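Local coordinates for alpha-galactosidase (Lactobacillus brevis, PDB 3MI6), which probably hydrolyses terminal, non-reducing alpha-D-galactose residues in alpha-D-galactosides, as a member of glycosyl hydrolase family 36, at residues S152-P155 with H156-V159; Q310-A313 with S314-Q318; G369-G372 with H373-D376; R503-L506 with G507-L511; L606-T609 with K610-P613. All blocks are in the same frame, centred on the assembly; numbering follows the deposited sequence.

Interaction 1: S152-P155 with H156-V159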
loop_
_atom_site.group_PDB
_atom_site.type_symbol
_atom_site.label_atom_id
_atom_site.label_comp_id
_atom_site.label_asym_id
_atom_site.label_seq_id
_atom_site.Cartn_x
_atom_site.Cartn_y
_atom_site.Cartn_z
ATOM N N SER D 152 -26.172 -28.547 7.821
ATOM C CA SER D 152 -25.849 -29.247 9.057
ATOM C C SER D 152 -24.961 -28.399 9.968
ATOM O O SER D 152 -23.879 -27.977 9.572
ATOM C CB SER D 152 -25.167 -30.566 8.747
ATOM O OG SER D 152 -25.882 -31.245 7.743
ATOM N N ILE D 153 -25.439 -28.142 11.181
ATOM C CA ILE D 153 -24.661 -27.464 12.204
ATOM C C ILE D 153 -23.695 -28.419 12.901
ATOM O O ILE D 153 -24.060 -29.529 13.267
ATOM C CB ILE D 153 -25.579 -26.810 13.255
ATOM C CG1 ILE D 153 -25.996 -25.419 12.795
ATOM C CG2 ILE D 153 -24.880 -26.638 14.591
ATOM C CD1 ILE D 153 -26.227 -24.478 13.955
ATOM N N PHE D 154 -22.454 -27.983 13.070
ATOM C CA PHE D 154 -21.469 -28.715 13.864
ATOM C C PHE D 154 -20.909 -27.773 14.919
ATOM O O PHE D 154 -19.771 -27.330 14.827
ATOM C CB PHE D 154 -20.347 -29.210 12.973
ATOM C CG PHE D 154 -20.667 -30.469 12.235
ATOM C CD1 PHE D 154 -21.274 -30.424 11.018
ATOM C CD2 PHE D 154 -20.323 -31.692 12.753
ATOM C CE1 PHE D 154 -21.542 -31.566 10.345
ATOM C CE2 PHE D 154 -20.591 -32.838 12.073
ATOM C CZ PHE D 154 -21.202 -32.775 10.871
ATOM N N PRO D 155 -21.709 -27.479 15.941
ATOM C CA PRO D 155 -21.495 -26.358 16.857
ATOM C C PRO D 155 -20.092 -26.278 17.443
ATOM O O PRO D 155 -19.595 -25.169 17.641
ATOM C CB PRO D 155 -22.494 -26.637 17.973
ATOM C CG PRO D 155 -22.802 -28.106 17.850
ATOM C CD PRO D 155 -22.790 -28.361 16.400
ATOM N N HIS D 156 -19.456 -27.411 17.717
ATOM C CA HIS D 156 -18.197 -27.361 18.482
ATOM C C HIS D 156 -16.921 -27.023 17.674
ATOM O O HIS D 156 -15.856 -26.783 18.247
ATOM C CB HIS D 156 -18.020 -28.621 19.354
ATOM C CG HIS D 156 -19.202 -28.905 20.229
ATOM N ND1 HIS D 156 -19.733 -27.967 21.090
ATOM C CD2 HIS D 156 -19.975 -30.010 20.355
ATOM C CE1 HIS D 156 -20.780 -28.482 21.710
ATOM N NE2 HIS D 156 -20.945 -29.721 21.283
ATOM N N GLN D 157 -17.032 -26.998 16.351
ATOM C CA GLN D 157 -15.915 -26.586 15.523
ATOM C C GLN D 157 -16.344 -25.358 14.730
ATOM O O GLN D 157 -15.660 -24.922 13.816
ATOM C CB GLN D 157 -15.477 -27.718 14.596
ATOM C CG GLN D 157 -15.058 -28.987 15.296
ATOM C CD GLN D 157 -16.223 -29.881 15.676
ATOM O OE1 GLN D 157 -17.283 -29.828 15.053
ATOM N NE2 GLN D 157 -16.031 -30.716 16.705
ATOM N N ASP D 158 -17.498 -24.813 15.072
ATOM C CA ASP D 158 -17.972 -23.602 14.410
ATOM C C ASP D 158 -18.185 -23.762 12.898
ATOM O O ASP D 158 -18.223 -22.786 12.161
ATOM C CB ASP D 158 -17.048 -22.422 14.748
ATOM C CG ASP D 158 -17.330 -21.836 16.153
ATOM O OD1 ASP D 158 -18.509 -21.880 16.590
ATOM O OD2 ASP D 158 -16.390 -21.320 16.812
ATOM N N VAL D 159 -18.370 -25.008 12.469
ATOM C CA VAL D 159 -18.620 -25.356 11.071
ATOM C C VAL D 159 -20.103 -25.525 10.743
ATOM O O VAL D 159 -20.828 -26.206 11.455
ATOM C CB VAL D 159 -17.977 -26.708 10.735
ATOM C CG1 VAL D 159 -18.489 -27.226 9.393
ATOM C CG2 VAL D 159 -16.459 -26.604 10.746
#

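Interaction 2: Q310-A313 with S314-Q318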
loop_
_atom_site.group_PDB
_atom_site.type_symbol
_atom_site.label_atom_id
_atom_site.label_comp_id
_atom_site.label_asym_id
_atom_site.label_seq_id
_atom_site.Cartn_x
_atom_site.Cartn_y
_atom_site.Cartn_z
ATOM N N GLN D 310 -7.440 -24.244 12.664
ATOM C CA GLN D 310 -7.471 -25.227 13.739
ATOM C C GLN D 310 -8.834 -25.923 13.891
ATOM O O GLN D 310 -8.889 -27.153 13.942
ATOM C CB GLN D 310 -6.966 -24.599 15.044
ATOM C CG GLN D 310 -5.497 -24.276 14.970
ATOM C CD GLN D 310 -5.007 -23.361 16.080
ATOM O OE1 GLN D 310 -3.798 -23.175 16.243
ATOM N NE2 GLN D 310 -5.938 -22.777 16.843
ATOM N N GLN D 311 -9.916 -25.144 13.932
ATOM C CA GLN D 311 -11.256 -25.693 14.113
ATOM C C GLN D 311 -11.663 -26.473 12.884
ATOM O O GLN D 311 -12.012 -27.640 12.986
ATOM C CB GLN D 311 -12.282 -24.601 14.437
ATOM C CG GLN D 311 -12.536 -23.553 13.344
ATOM C CD GLN D 311 -13.167 -22.286 13.911
ATOM O OE1 GLN D 311 -12.923 -21.928 15.065
ATOM N NE2 GLN D 311 -13.978 -21.611 13.115
HETATM N N MSE D 312 -11.611 -25.849 11.714
HETATM C CA MSE D 312 -11.848 -26.592 10.493
HETATM C C MSE D 312 -11.078 -27.907 10.468
HETATM O O MSE D 312 -11.597 -28.908 9.979
HETATM C CB MSE D 312 -11.536 -25.755 9.270
HETATM C CG MSE D 312 -12.718 -24.914 8.846
HETATM SE SE MSE D 312 -12.279 -23.519 7.576
HETATM C CE MSE D 312 -13.765 -23.715 6.330
ATOM N N ALA D 313 -9.871 -27.924 11.028
ATOM C CA ALA D 313 -9.069 -29.142 11.040
ATOM C C ALA D 313 -9.567 -30.142 12.060
ATOM O O ALA D 313 -9.493 -31.342 11.838
ATOM C CB ALA D 313 -7.605 -28.836 11.275
ATOM N N SER D 314 -10.069 -29.652 13.183
ATOM C CA SER D 314 -10.722 -30.532 14.139
ATOM C C SER D 314 -12.025 -31.070 13.581
ATOM O O SER D 314 -12.427 -32.196 13.873
ATOM C CB SER D 314 -10.989 -29.812 15.455
ATOM O OG SER D 314 -10.087 -30.302 16.428
ATOM N N PHE D 315 -12.691 -30.248 12.783
ATOM C CA PHE D 315 -13.902 -30.693 12.144
ATOM C C PHE D 315 -13.595 -31.814 11.153
ATOM O O PHE D 315 -14.311 -32.819 11.120
ATOM C CB PHE D 315 -14.624 -29.541 11.457
ATOM C CG PHE D 315 -15.705 -29.988 10.513
ATOM C CD1 PHE D 315 -16.974 -30.277 10.983
ATOM C CD2 PHE D 315 -15.442 -30.133 9.158
ATOM C CE1 PHE D 315 -17.974 -30.696 10.126
ATOM C CE2 PHE D 315 -16.432 -30.549 8.288
ATOM C CZ PHE D 315 -17.712 -30.835 8.777
ATOM N N TYR D 316 -12.528 -31.658 10.365
ATOM C CA TYR D 316 -12.200 -32.661 9.344
ATOM C C TYR D 316 -11.790 -33.987 9.979
ATOM O O TYR D 316 -12.119 -35.050 9.467
ATOM C CB TYR D 316 -11.106 -32.190 8.373
ATOM C CG TYR D 316 -11.405 -30.928 7.591
ATOM C CD1 TYR D 316 -12.651 -30.720 7.008
ATOM C CD2 TYR D 316 -10.415 -29.959 7.394
ATOM C CE1 TYR D 316 -12.917 -29.560 6.280
ATOM C CE2 TYR D 316 -10.668 -28.806 6.676
ATOM C CZ TYR D 316 -11.921 -28.604 6.121
ATOM O OH TYR D 316 -12.177 -27.445 5.408
ATOM N N GLN D 317 -11.076 -33.913 11.095
ATOM C CA GLN D 317 -10.513 -35.095 11.725
ATOM C C GLN D 317 -11.591 -35.927 12.402
ATOM O O GLN D 317 -11.457 -37.139 12.532
ATOM C CB GLN D 317 -9.445 -34.702 12.753
ATOM C CG GLN D 317 -8.783 -35.891 13.449
ATOM C CD GLN D 317 -7.874 -35.479 14.608
ATOM O OE1 GLN D 317 -8.345 -35.091 15.688
ATOM N NE2 GLN D 317 -6.564 -35.573 14.390
ATOM N N GLN D 318 -12.656 -35.277 12.849
ATOM C CA GLN D 318 -13.709 -35.982 13.552
ATOM C C GLN D 318 -14.867 -36.359 12.627
ATOM O O GLN D 318 -15.553 -37.353 12.862
ATOM C CB GLN D 318 -14.221 -35.145 14.729
ATOM C CG GLN D 318 -15.284 -35.846 15.564
ATOM C CD GLN D 318 -15.667 -35.078 16.818
ATOM O OE1 GLN D 318 -16.603 -35.458 17.535
ATOM N NE2 GLN D 318 -14.946 -33.985 17.088
#

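Interaction 3: G369-G372 with H373-D376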
loop_
_atom_site.group_PDB
_atom_site.type_symbol
_atom_site.label_atom_id
_atom_site.label_comp_id
_atom_site.label_asym_id
_atom_site.label_seq_id
_atom_site.Cartn_x
_atom_site.Cartn_y
_atom_site.Cartn_z
ATOM N N GLY D 369 6.863 -48.624 -12.029
ATOM C CA GLY D 369 7.740 -49.494 -12.791
ATOM C C GLY D 369 7.561 -50.991 -12.610
ATOM O O GLY D 369 8.179 -51.775 -13.317
ATOM N N TRP D 370 6.710 -51.404 -11.684
ATOM C CA TRP D 370 6.620 -52.819 -11.345
ATOM C C TRP D 370 5.725 -53.639 -12.282
ATOM O O TRP D 370 5.785 -54.873 -12.299
ATOM C CB TRP D 370 6.143 -52.982 -9.902
ATOM C CG TRP D 370 4.789 -52.415 -9.666
ATOM C CD1 TRP D 370 4.497 -51.147 -9.288
ATOM C CD2 TRP D 370 3.543 -53.091 -9.802
ATOM N NE1 TRP D 370 3.146 -50.986 -9.173
ATOM C CE2 TRP D 370 2.533 -52.169 -9.485
ATOM C CE3 TRP D 370 3.182 -54.386 -10.162
ATOM C CZ2 TRP D 370 1.179 -52.499 -9.512
ATOM C CZ3 TRP D 370 1.840 -54.716 -10.190
ATOM C CH2 TRP D 370 0.854 -53.777 -9.864
ATOM N N PHE D 371 4.900 -52.951 -13.060
ATOM C CA PHE D 371 3.874 -53.607 -13.863
ATOM C C PHE D 371 4.237 -53.681 -15.358
ATOM O O PHE D 371 5.113 -52.949 -15.829
ATOM C CB PHE D 371 2.558 -52.862 -13.671
ATOM C CG PHE D 371 2.666 -51.382 -13.912
ATOM C CD1 PHE D 371 2.103 -50.804 -15.036
ATOM C CD2 PHE D 371 3.355 -50.568 -13.025
ATOM C CE1 PHE D 371 2.207 -49.438 -15.261
ATOM C CE2 PHE D 371 3.467 -49.203 -13.253
ATOM C CZ PHE D 371 2.884 -48.641 -14.367
ATOM N N GLY D 372 3.567 -54.566 -16.095
ATOM C CA GLY D 372 3.720 -54.645 -17.541
ATOM C C GLY D 372 5.148 -54.678 -18.060
ATOM O O GLY D 372 5.853 -55.667 -17.908
ATOM N N HIS D 373 5.570 -53.601 -18.708
ATOM C CA HIS D 373 6.969 -53.445 -19.090
ATOM C C HIS D 373 7.466 -52.011 -18.846
ATOM O O HIS D 373 8.235 -51.460 -19.635
ATOM C CB HIS D 373 7.239 -53.934 -20.531
ATOM C CG HIS D 373 6.160 -53.604 -21.525
ATOM N ND1 HIS D 373 4.892 -54.151 -21.466
ATOM C CD2 HIS D 373 6.177 -52.823 -22.632
ATOM C CE1 HIS D 373 4.168 -53.694 -22.473
ATOM N NE2 HIS D 373 4.925 -52.891 -23.199
ATOM N N ARG D 374 7.030 -51.426 -17.730
ATOM C CA ARG D 374 7.368 -50.048 -17.385
ATOM C C ARG D 374 8.856 -49.825 -17.183
ATOM O O ARG D 374 9.339 -49.838 -16.058
ATOM C CB ARG D 374 6.632 -49.605 -16.120
ATOM C CG ARG D 374 5.170 -49.305 -16.319
ATOM C CD ARG D 374 4.947 -48.003 -17.088
ATOM N NE ARG D 374 5.018 -46.802 -16.265
ATOM C CZ ARG D 374 4.499 -45.623 -16.605
ATOM N NH1 ARG D 374 3.856 -45.471 -17.756
ATOM N NH2 ARG D 374 4.612 -44.587 -15.786
ATOM N N ASP D 375 9.582 -49.604 -18.269
ATOM C CA ASP D 375 10.992 -49.270 -18.173
ATOM C C ASP D 375 11.131 -47.821 -18.577
ATOM O O ASP D 375 12.199 -47.207 -18.462
ATOM C CB ASP D 375 11.802 -50.186 -19.075
ATOM C CG ASP D 375 11.707 -51.635 -18.644
ATOM O OD1 ASP D 375 12.002 -51.912 -17.456
ATOM O OD2 ASP D 375 11.321 -52.490 -19.474
ATOM N N ASP D 376 10.005 -47.279 -19.026
ATOM C CA ASP D 376 9.907 -45.907 -19.472
ATOM C C ASP D 376 8.609 -45.364 -18.923
ATOM O O ASP D 376 7.835 -46.106 -18.312
ATOM C CB ASP D 376 9.860 -45.866 -21.000
ATOM C CG ASP D 376 11.016 -45.088 -21.592
ATOM O OD1 ASP D 376 11.969 -44.779 -20.842
ATOM O OD2 ASP D 376 10.977 -44.779 -22.804
#

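Interaction 4: R503-L506 with G507-L511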
loop_
_atom_site.group_PDB
_atom_site.type_symbol
_atom_site.label_atom_id
_atom_site.label_comp_id
_atom_site.label_asym_id
_atom_site.label_seq_id
_atom_site.Cartn_x
_atom_site.Cartn_y
_atom_site.Cartn_z
ATOM N N ARG D 503 -19.375 -37.183 -13.786
ATOM C CA ARG D 503 -19.569 -38.619 -13.750
ATOM C C ARG D 503 -18.227 -39.296 -13.569
ATOM O O ARG D 503 -18.099 -40.244 -12.794
ATOM C CB ARG D 503 -20.270 -39.108 -15.017
ATOM C CG ARG D 503 -21.772 -38.903 -15.005
ATOM C CD ARG D 503 -22.405 -39.309 -16.319
ATOM N NE ARG D 503 -23.857 -39.166 -16.265
ATOM C CZ ARG D 503 -24.678 -40.106 -15.807
ATOM N NH1 ARG D 503 -24.184 -41.258 -15.360
ATOM N NH2 ARG D 503 -25.987 -39.894 -15.789
ATOM N N TYR D 504 -17.225 -38.796 -14.279
ATOM C CA TYR D 504 -15.889 -39.342 -14.175
ATOM C C TYR D 504 -15.457 -39.295 -12.716
ATOM O O TYR D 504 -14.898 -40.252 -12.171
ATOM C CB TYR D 504 -14.935 -38.535 -15.047
ATOM C CG TYR D 504 -13.470 -38.843 -14.836
ATOM C CD1 TYR D 504 -12.827 -38.466 -13.668
ATOM C CD2 TYR D 504 -12.727 -39.483 -15.817
ATOM C CE1 TYR D 504 -11.498 -38.730 -13.476
ATOM C CE2 TYR D 504 -11.403 -39.750 -15.640
ATOM C CZ TYR D 504 -10.783 -39.371 -14.468
ATOM O OH TYR D 504 -9.443 -39.629 -14.278
ATOM N N ILE D 505 -15.737 -38.173 -12.072
ATOM C CA ILE D 505 -15.403 -38.033 -10.673
ATOM C C ILE D 505 -16.189 -39.042 -9.801
ATOM O O ILE D 505 -15.599 -39.769 -9.002
ATOM C CB ILE D 505 -15.428 -36.525 -10.245
ATOM C CG1 ILE D 505 -13.994 -36.054 -10.001
ATOM C CG2 ILE D 505 -16.309 -36.250 -9.040
ATOM C CD1 ILE D 505 -13.166 -37.058 -9.242
ATOM N N LEU D 506 -17.498 -39.138 -9.996
ATOM C CA LEU D 506 -18.275 -40.147 -9.286
ATOM C C LEU D 506 -17.652 -41.534 -9.467
ATOM O O LEU D 506 -17.602 -42.328 -8.534
ATOM C CB LEU D 506 -19.730 -40.140 -9.752
ATOM C CG LEU D 506 -20.485 -38.839 -9.474
ATOM C CD1 LEU D 506 -21.902 -38.900 -10.005
ATOM C CD2 LEU D 506 -20.472 -38.486 -7.994
ATOM N N GLY D 507 -17.162 -41.814 -10.669
ATOM C CA GLY D 507 -16.462 -43.055 -10.940
ATOM C C GLY D 507 -15.253 -43.296 -10.042
ATOM O O GLY D 507 -15.078 -44.406 -9.489
ATOM N N VAL D 508 -14.408 -42.269 -9.906
ATOM C CA VAL D 508 -13.254 -42.358 -9.036
ATOM C C VAL D 508 -13.773 -42.661 -7.638
ATOM O O VAL D 508 -13.301 -43.595 -6.997
ATOM C CB VAL D 508 -12.346 -41.079 -9.110
ATOM C CG1 VAL D 508 -11.387 -40.959 -7.899
ATOM C CG2 VAL D 508 -11.549 -41.079 -10.390
ATOM N N TYR D 509 -14.776 -41.928 -7.170
ATOM C CA TYR D 509 -15.295 -42.226 -5.840
ATOM C C TYR D 509 -15.790 -43.668 -5.753
ATOM O O TYR D 509 -15.487 -44.385 -4.798
ATOM C CB TYR D 509 -16.394 -41.256 -5.422
ATOM C CG TYR D 509 -15.905 -39.846 -5.272
ATOM C CD1 TYR D 509 -14.606 -39.589 -4.871
ATOM C CD2 TYR D 509 -16.733 -38.776 -5.527
ATOM C CE1 TYR D 509 -14.139 -38.308 -4.722
ATOM C CE2 TYR D 509 -16.271 -37.475 -5.392
ATOM C CZ TYR D 509 -14.966 -37.249 -4.985
ATOM O OH TYR D 509 -14.494 -35.958 -4.839
ATOM N N GLN D 510 -16.543 -44.095 -6.758
ATOM C CA GLN D 510 -16.957 -45.492 -6.849
ATOM C C GLN D 510 -15.780 -46.417 -6.544
ATOM O O GLN D 510 -15.884 -47.329 -5.728
ATOM C CB GLN D 510 -17.525 -45.800 -8.245
ATOM C CG GLN D 510 -19.041 -45.632 -8.388
ATOM C CD GLN D 510 -19.798 -46.400 -7.316
ATOM O OE1 GLN D 510 -19.925 -47.642 -7.383
ATOM N NE2 GLN D 510 -20.292 -45.668 -6.305
ATOM N N LEU D 511 -14.651 -46.174 -7.198
ATOM C CA LEU D 511 -13.513 -47.072 -7.059
ATOM C C LEU D 511 -12.912 -47.010 -5.660
ATOM O O LEU D 511 -12.526 -48.036 -5.095
ATOM C CB LEU D 511 -12.440 -46.750 -8.092
ATOM C CG LEU D 511 -11.709 -47.943 -8.705
ATOM C CD1 LEU D 511 -10.389 -47.477 -9.258
ATOM C CD2 LEU D 511 -11.495 -49.060 -7.708
#

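Interaction 5: L606-T609 with K610-P613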
loop_
_atom_site.group_PDB
_atom_site.type_symbol
_atom_site.label_atom_id
_atom_site.label_comp_id
_atom_site.label_asym_id
_atom_site.label_seq_id
_atom_site.Cartn_x
_atom_site.Cartn_y
_atom_site.Cartn_z
ATOM N N LEU D 606 15.121 -41.377 -0.956
ATOM C CA LEU D 606 16.489 -41.332 -1.451
ATOM C C LEU D 606 17.195 -42.676 -1.357
ATOM O O LEU D 606 16.821 -43.532 -0.560
ATOM C CB LEU D 606 17.303 -40.231 -0.764
ATOM C CG LEU D 606 17.915 -40.285 0.635
ATOM C CD1 LEU D 606 18.420 -38.896 0.943
ATOM C CD2 LEU D 606 16.928 -40.696 1.671
ATOM N N ASP D 607 18.205 -42.864 -2.200
ATOM C CA ASP D 607 18.936 -44.114 -2.230
ATOM C C ASP D 607 19.859 -44.197 -1.030
ATOM O O ASP D 607 21.019 -43.800 -1.110
ATOM C CB ASP D 607 19.748 -44.218 -3.510
ATOM C CG ASP D 607 20.270 -45.607 -3.738
ATOM O OD1 ASP D 607 20.103 -46.443 -2.827
ATOM O OD2 ASP D 607 20.825 -45.872 -4.827
ATOM N N ILE D 608 19.344 -44.707 0.084
ATOM C CA ILE D 608 20.119 -44.782 1.320
ATOM C C ILE D 608 21.242 -45.821 1.255
ATOM O O ILE D 608 22.132 -45.822 2.105
ATOM C CB ILE D 608 19.224 -45.054 2.540
ATOM C CG1 ILE D 608 18.377 -46.299 2.318
ATOM C CG2 ILE D 608 18.319 -43.880 2.805
ATOM C CD1 ILE D 608 17.431 -46.569 3.442
ATOM N N THR D 609 21.205 -46.696 0.250
ATOM C CA THR D 609 22.320 -47.604 -0.010
ATOM C C THR D 609 23.572 -46.839 -0.474
ATOM O O THR D 609 24.684 -47.355 -0.383
ATOM C CB THR D 609 21.956 -48.717 -1.041
ATOM O OG1 THR D 609 22.211 -48.263 -2.376
ATOM C CG2 THR D 609 20.498 -49.142 -0.908
ATOM N N LYS D 610 23.381 -45.610 -0.953
ATOM C CA LYS D 610 24.466 -44.749 -1.444
ATOM C C LYS D 610 24.880 -43.661 -0.451
ATOM O O LYS D 610 25.283 -42.571 -0.854
ATOM C CB LYS D 610 24.061 -44.060 -2.757
ATOM C CG LYS D 610 24.104 -44.930 -4.000
ATOM C CD LYS D 610 24.034 -44.066 -5.269
ATOM C CE LYS D 610 23.820 -44.905 -6.545
ATOM N NZ LYS D 610 24.865 -45.959 -6.765
HETATM N N MSE D 611 24.782 -43.948 0.840
HETATM C CA MSE D 611 25.060 -42.946 1.864
HETATM C C MSE D 611 26.232 -43.330 2.745
HETATM O O MSE D 611 26.422 -44.500 3.075
HETATM C CB MSE D 611 23.839 -42.754 2.753
HETATM C CG MSE D 611 22.787 -41.800 2.212
HETATM SE SE MSE D 611 21.327 -41.579 3.502
HETATM C CE MSE D 611 20.901 -39.698 3.161
ATOM N N ALA D 612 27.002 -42.325 3.143
ATOM C CA ALA D 612 28.126 -42.518 4.057
ATOM C C ALA D 612 27.631 -42.877 5.454
ATOM O O ALA D 612 26.519 -42.508 5.828
ATOM C CB ALA D 612 28.992 -41.257 4.112
ATOM N N PRO D 613 28.455 -43.605 6.226
ATOM C CA PRO D 613 28.138 -43.914 7.626
ATOM C C PRO D 613 27.574 -42.739 8.453
ATOM O O PRO D 613 26.497 -42.878 9.040
ATOM C CB PRO D 613 29.480 -44.398 8.168
ATOM C CG PRO D 613 30.055 -45.138 6.983
ATOM C CD PRO D 613 29.659 -44.329 5.773
#

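Interaction 1: S152-P155 with H156-V159
F154 N gives a hydrogen bond of 2.9 Å to V159 O, and the donor approaches V159 O almost straight on (C=O...N 176°). The bond closes a beta hairpin between strands 146-154 and 159-167. F154 and V159 are an antiparallel hydrogen-bonded pair of the large N-terminal sheet. P155, H156, Q157 and D158 form the loop. F154 O accepts Q157 N at 3.2 Å, which makes a type I turn with P155 and H156 at its corners. A weak bond from D158 N to P155 O follows, at 3.3 Å. D158 then takes a positive phi of 61° and turns the chain back into the second strand.

F154 and V159 project to the same face of the sheet. F154 CB and V159 CB are 4.1 Å apart. F315 of helix 305-319 covers this face. Q157 is bent at chi2, and its OE1 comes back to 3.8 Å from F154 CB. The polar ends of the loop are held from outside. H156 NE2 bonds D130, Q157 NE2 bonds D129, and the D158 carboxylate bonds H18 and T16. P155 CG lies over one face of the H156 ring, 4.2 Å from its centroid and nearly on the ring normal, as a CH-pi contact.

Interaction 2: Q310-A313 with S314-Q318
The Y316 ring has the carbonyl oxygen of M312 over one face. M312 O sits 3.0 Å above the ring plane, shifted from the centre toward the rim. The F315 ring is met at its edge instead. Y316 CE1 lies there in its plane, and M312 O is also near that plane, 4.1 Å from F315 CD2. M312 O is thus close to both aromatic residues. It also takes the backbone hydrogen bond from Y316 N, at 2.9 Å.

M312 is a selenomethionine. Its side chain and that of Y316 run side by side and point the same way. M312 CB touches Y316 CE2 at 4.1 Å, and M312 CE is 4.2 Å from Y316 OH. Y316 has CG anti to its carbonyl carbon (chi1 -59°), which lays the ring back over the preceding turn. With an alanine at Y316, M312 O would probably lose its ring cover, and a gap would be left alongside the selenomethionine chain.

The backbone bonds follow the i to i+4 pattern. S314 N bonds Q310 O, F315 N bonds Q311 O at 2.7 Å, and Q317 N bonds A313 O at 3.1 Å. Q311 turns to the N-terminal sheet, where its NE2 bonds S299 OG and Y300 O. M312 and F315 touch I297 of strand 290-301, and F315 also meets F154 edge-to-face. This is regular alpha-helix, in helix 305-319, which connects the last strand of the N-terminal beta domain to the first strand of the (beta/alpha)8 barrel.

Interaction 3: G369-G372 with H373-D376
R374 starts at CB, which lies 3.5 Å from G369 CA. Next, CG sits over one face of the F371 ring as a CH-pi contact. The modelled spacing there is too short to be trusted, so only the placement counts. CD stays close to the same ring. NE and the guanidinium carbon CZ continue alongside it, and their exact spacings from the ring are doubtful too. Two bends, chi2 -72° and chi3 -82°, keep the chain along the ring, and the guanidinium plane lies 24° from the ring plane. D376 O is 3.5 Å above one face of the guanidinium, toward its rim. At the tip, NH2 makes a salt bridge to D368.

The backbone brings the two side chains together. R374 N gives a nearly linear hydrogen bond to F371 O at 3.1 Å, which closes a turn with G372 and H373 at its corners. G372 has a positive phi that suits glycine. At the backbone angles of G369 a CB would be pressed against the carbonyl oxygen of D368, so glycine is called for there too. R374 is itself the centre of an inverse gamma turn, with a weak bond of 2.7 Å from D375 N to H373 O.

W384 meets the F371 ring from outside the turn. D368 is predicted to bind substrate, so R374 probably acts as a second-shell residue that helps to position it. The turn belongs to the loop after the second barrel strand, 363-366, on the catalytic side of a (beta/alpha)8 barrel.

Interaction 4: R503-L506 with G507-L511
Four backbone hydrogen bonds join R503-L506 to the residues that follow. G507 N bonds R503 O at 2.8 Å, and V508 N bonds Y504 O at 3.1 Å. Y509 N bonds I505 O at 2.9 Å, and Q510 N bonds L506 O at 2.7 Å. All are i to i+4 bonds and fairly straight, the last at 170°.

They belong to helix 500-518. This helix makes the crossover of a beta-alpha-beta unit between the parallel barrel strands 475-478 and 523-526.

Apolar contacts run along the buried side. Y504 CE1 meets V508 CG2 at 3.9 Å. V508 CG2, anti to its carbonyl carbon, is the branch that meets the Y504 ring. I505 uses two branches. Its CD1 reaches V508 CB at 4.1 Å, and its CG2 touches Y509 CE2 at 3.8 Å. The side chains in these pairs cross obliquely. I505 O lies over one face of the Y509 ring, offset toward the rim.

The polar ends find partners elsewhere. Y504 OH bonds E416, Y509 OH bonds S255, and R503 NE makes a salt bridge to E499. L511 packs on L460 and M464 of helix 454-471. V508 approaches W478, a predicted substrate-binding residue, with their side chains about 4 Å apart at the nearest atoms.

Interaction 5: L606-T609 with K610-P613
Two tight turns follow each other in the loop after the last barrel strand, 601-604. The first is an inverse gamma turn centred on D607, with a weak bond from I608 N to L606 O. The second is a type I beta turn with I608 and T609 at its corners. K610 N gives a hydrogen bond of 3.0 Å to D607 O and reaches it from above the carbonyl plane, about 50° out. A weak bond from M611 N to I608 O, 3.5 Å, extends the turn.

The D607 side chain braces this bend. Its CG is anti to the backbone N (chi1 -167°), which places the carboxylate beside T609 and K610. D607 OD1 accepts T609 OG1 at 2.8 Å on its syn side, and more weakly T609 N at 3.3 Å. D607 OD2 lies along the K610 chain, 3.5 Å from K610 CG. The charged ends stay apart, with D607 OD2 4.5 Å from K610 NZ, which is beyond a salt bridge. Replacing D607 with an alanine would probably leave T609 OG1 and T609 N without this acceptor and let the T609 side chain turn more freely.

On the other side, M611, a selenomethionine, folds back on the turn. M611 SE is 3.9 Å from I608 CG2, and M611 CE meets L606 CD1 at about a right angle between the side chains. I608 and T609 pack on helix 346-358. M611 reaches L616 and V619 of helix 613-628, and A612 is the N-cap of that helix, which P613 begins.

Each contact is local: interactions 1, 3 and 5 close short turns, while 2 and 4 join successive turns of a helix. The five follow in series and none nests or crosses. Interaction 1 ends a hairpin in the N-terminal beta domain. Interaction 2 lies on the helix leading into the barrel. These two touch: F315 packs on F154 and V159, joining the nine-stranded sheet to helix 305-319. Interaction 3 shapes the loop after the second barrel strand. Interaction 4 runs along the helix between the fourth and fifth strands. Interaction 5 follows the eighth strand. Interactions 3 and 4 come within about 13 Å at their nearest atoms, while interactions 1 and 5 have centres about 48 Å apart.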